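Local coordinates for protein EmGH1 (Erythrobacter marinus, PDB 5Z87) that probably hydrolyses beta-glucosidic bonds as a glycoside hydrolase family 3 enzyme, with possible xylosidase and arabinofuranosidase activities, at residues L53-E58 / R120-P124. Numbering follows the deposited sequence.
Sequences LMTLDE and RFGIP
Glu58 uses one carboxylate for two jobs at once: it closes a capping box at the start of helix 56-61 and takes a side-on, two-nitrogen salt bridge from Arg120 in the loop before strand 126-129. The box is reciprocal, Thr55 N donating to Glu58 OE1 (3.0 Å) and Glu58 N to Thr55 OG1 (3.1 Å). Across the contact, Arg120 NE lies 2.9 Å from Glu58 OE2, and Arg120 NH2 meets Glu58 OE1 at 3.0 Å in a nearly straight bond (170°). The carboxylate and guanidinium planes are 27° apart, close to coplanar. Glu58 OE1 thus has two donors, Thr55 N on its anti side and Arg120 NH2 on its syn side, which should fix the carboxylate's rotation and probably favours its charged form. The Arg120 chain bends at chi3 (56°), and Phe121 CZ lies over one guanidinium face, offset toward its rim. The same NH2 makes a weak, bent bond to Leu53 O. Beside the salt bridge, the Phe121 ring takes Leu53 CB against CZ (3.7 Å) and Met54 CG against CE2, while its edge faces Glu58 OE1. Leu50 of helix 43-51 also touches Phe121. Within the TIM-barrel-type N-terminal domain the contact joins the start of helix 56-61 to the loop that leads into strand 126-129. Near Leu377 of helix 366-382, Met54 and Ile123 meet tip to tip, CE to CD1 at 3.8 Å.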
ATOM      1  N   LEU A  53     -36.941  23.145  25.285  1.00 30.06           N
ATOM      2  CA  LEU A  53     -36.901  23.967  26.487  1.00 21.84           C
ATOM      3  C   LEU A  53     -35.550  24.628  26.733  1.00 26.91           C
ATOM      4  O   LEU A  53     -35.454  25.470  27.633  1.00 31.29           O
ATOM      5  CB  LEU A  53     -37.272  23.121  27.709  1.00 23.40           C
ATOM      6  CG  LEU A  53     -38.521  22.259  27.557  1.00 29.46           C
ATOM      7  CD1 LEU A  53     -38.764  21.454  28.809  1.00 26.34           C
ATOM      8  CD2 LEU A  53     -39.716  23.133  27.235  1.00 29.11           C
ATOM      9  N   MET A  54     -34.514  24.291  25.961  1.00 24.14           N
ATOM     10  CA  MET A  54     -33.141  24.639  26.313  1.00 21.74           C
ATOM     11  C   MET A  54     -32.650  25.841  25.517  1.00 18.26           C
ATOM     12  O   MET A  54     -33.065  26.064  24.385  1.00 22.32           O
ATOM     13  CB  MET A  54     -32.206  23.446  26.078  1.00 21.63           C
ATOM     14  CG  MET A  54     -32.625  22.197  26.836  1.00 26.32           C
ATOM     15  SD  MET A  54     -31.665  20.712  26.479  1.00 28.73           S
ATOM     16  CE  MET A  54     -30.012  21.230  26.976  1.00 17.69           C
ATOM     17  N   THR A  55     -31.753  26.616  26.128  1.00 23.66           N
ATOM     18  CA  THR A  55     -31.108  27.725  25.444  1.00 28.01           C
ATOM     19  C   THR A  55     -29.982  27.223  24.527  1.00 32.97           C
ATOM     20  O   THR A  55     -29.580  26.058  24.561  1.00 28.66           O
ATOM     21  CB  THR A  55     -30.548  28.728  26.457  1.00 33.44           C
ATOM     22  OG1 THR A  55     -29.392  28.168  27.109  1.00 26.31           O
ATOM     23  CG2 THR A  55     -31.622  29.099  27.507  1.00 26.25           C
ATOM     24  N   LEU A  56     -29.466  28.139  23.703  1.00 28.23           N
ATOM     25  CA  LEU A  56     -28.284  27.854  22.895  1.00 34.20           C
ATOM     26  C   LEU A  56     -27.124  27.362  23.758  1.00 32.20           C
ATOM     27  O   LEU A  56     -26.490  26.345  23.446  1.00 27.57           O
ATOM     28  CB  LEU A  56     -27.875  29.109  22.124  1.00 28.56           C
ATOM     29  CG  LEU A  56     -26.516  29.084  21.425  1.00 31.41           C
ATOM     30  CD1 LEU A  56     -26.512  28.016  20.356  1.00 25.81           C
ATOM     31  CD2 LEU A  56     -26.195  30.440  20.817  1.00 30.34           C
ATOM     32  N   ASP A  57     -26.833  28.076  24.850  1.00 28.00           N
ATOM     33  CA  ASP A  57     -25.709  27.716  25.708  1.00 27.14           C
ATOM     34  C   ASP A  57     -25.916  26.366  26.384  1.00 30.73           C
ATOM     35  O   ASP A  57     -24.948  25.618  26.590  1.00 26.08           O
ATOM     36  CB  ASP A  57     -25.480  28.805  26.757  1.00 24.79           C
ATOM     37  CG  ASP A  57     -24.902  30.074  26.159  1.00 35.73           C
ATOM     38  OD1 ASP A  57     -24.621  30.085  24.945  1.00 37.87           O
ATOM     39  OD2 ASP A  57     -24.722  31.062  26.902  1.00 43.46           O
ATOM     40  N   GLU A  58     -27.162  26.029  26.725  1.00 26.25           N
ATOM     41  CA  GLU A  58     -27.422  24.746  27.371  1.00 29.16           C
ATOM     42  C   GLU A  58     -27.287  23.587  26.388  1.00 28.23           C
ATOM     43  O   GLU A  58     -26.757  22.529  26.739  1.00 24.74           O
ATOM     44  CB  GLU A  58     -28.809  24.753  28.009  1.00 24.42           C
ATOM     45  CG  GLU A  58     -28.938  25.764  29.163  1.00 22.71           C
ATOM     46  CD  GLU A  58     -30.349  25.798  29.719  1.00 28.51           C
ATOM     47  OE1 GLU A  58     -31.308  25.669  28.918  1.00 23.14           O
ATOM     48  OE2 GLU A  58     -30.493  25.937  30.956  1.00 27.27           O
ATOM     49  N   ARG A 120     -30.222  22.951  34.531  1.00 28.31           N
ATOM     50  CA  ARG A 120     -31.594  23.362  34.826  1.00 28.41           C
ATOM     51  C   ARG A 120     -32.565  22.189  34.781  1.00 27.10           C
ATOM     52  O   ARG A 120     -33.590  22.207  35.472  1.00 33.60           O
ATOM     53  CB  ARG A 120     -32.019  24.445  33.829  1.00 28.39           C
ATOM     54  CG  ARG A 120     -33.245  25.233  34.192  1.00 36.23           C
ATOM     55  CD  ARG A 120     -33.275  26.582  33.463  1.00 32.77           C
ATOM     56  NE  ARG A 120     -33.184  26.434  32.009  1.00 24.36           N
ATOM     57  CZ  ARG A 120     -34.126  26.817  31.153  1.00 40.29           C
ATOM     58  NH1 ARG A 120     -35.251  27.372  31.607  1.00 37.47           N
ATOM     59  NH2 ARG A 120     -33.950  26.637  29.846  1.00 25.30           N
ATOM     60  N   PHE A 121     -32.240  21.148  34.010  1.00 30.47           N
ATOM     61  CA  PHE A 121     -33.089  19.975  33.829  1.00 25.98           C
ATOM     62  C   PHE A 121     -32.466  18.695  34.380  1.00 24.98           C
ATOM     63  O   PHE A 121     -32.998  17.605  34.146  1.00 28.69           O
ATOM     64  CB  PHE A 121     -33.418  19.804  32.346  1.00 23.73           C
ATOM     65  CG  PHE A 121     -33.948  21.052  31.710  1.00 31.71           C
ATOM     66  CD1 PHE A 121     -35.308  21.352  31.763  1.00 26.55           C
ATOM     67  CD2 PHE A 121     -33.084  21.953  31.097  1.00 28.28           C
ATOM     68  CE1 PHE A 121     -35.800  22.521  31.191  1.00 23.95           C
ATOM     69  CE2 PHE A 121     -33.568  23.118  30.517  1.00 27.08           C
ATOM     70  CZ  PHE A 121     -34.928  23.399  30.565  1.00 29.19           C
ATOM     71  N   GLY A 122     -31.361  18.798  35.106  1.00 29.29           N
ATOM     72  CA  GLY A 122     -30.765  17.622  35.719  1.00 34.56           C
ATOM     73  C   GLY A 122     -30.157  16.625  34.752  1.00 28.48           C
ATOM     74  O   GLY A 122     -30.132  15.422  35.050  1.00 25.35           O
ATOM     75  N   ILE A 123     -29.661  17.085  33.605  1.00 25.80           N
ATOM     76  CA  ILE A 123     -29.043  16.195  32.621  1.00 20.04           C
ATOM     77  C   ILE A 123     -27.735  15.654  33.191  1.00 17.20           C
ATOM     78  O   ILE A 123     -26.826  16.439  33.504  1.00 20.83           O
ATOM     79  CB  ILE A 123     -28.814  16.915  31.282  1.00 26.47           C
ATOM     80  CG1 ILE A 123     -30.114  17.584  30.808  1.00 17.05           C
ATOM     81  CG2 ILE A 123     -28.242  15.934  30.223  1.00 22.38           C
ATOM     82  CD1 ILE A 123     -29.944  18.573  29.632  1.00 22.91           C
ATOM     83  N   PRO A 124     -27.599  14.346  33.375  1.00 18.89           N
ATOM     84  CA  PRO A 124     -26.310  13.785  33.791  1.00 26.02           C
ATOM     85  C   PRO A 124     -25.342  13.716  32.611  1.00 20.76           C
ATOM     86  O   PRO A 124     -25.714  13.874  31.448  1.00 20.24           O
ATOM     87  CB  PRO A 124     -26.671  12.381  34.308  1.00 20.56           C
ATOM     88  CG  PRO A 124     -28.198  12.290  34.223  1.00 20.17           C
ATOM     89  CD  PRO A 124     -28.605  13.288  33.181  1.00 19.39           C
TER
HETATM   90  O   HOH W   1     -37.557  26.566  29.143  1.00 24.99           O
HETATM   91  O   HOH W   2     -29.047  24.255  32.640  1.00 23.33           O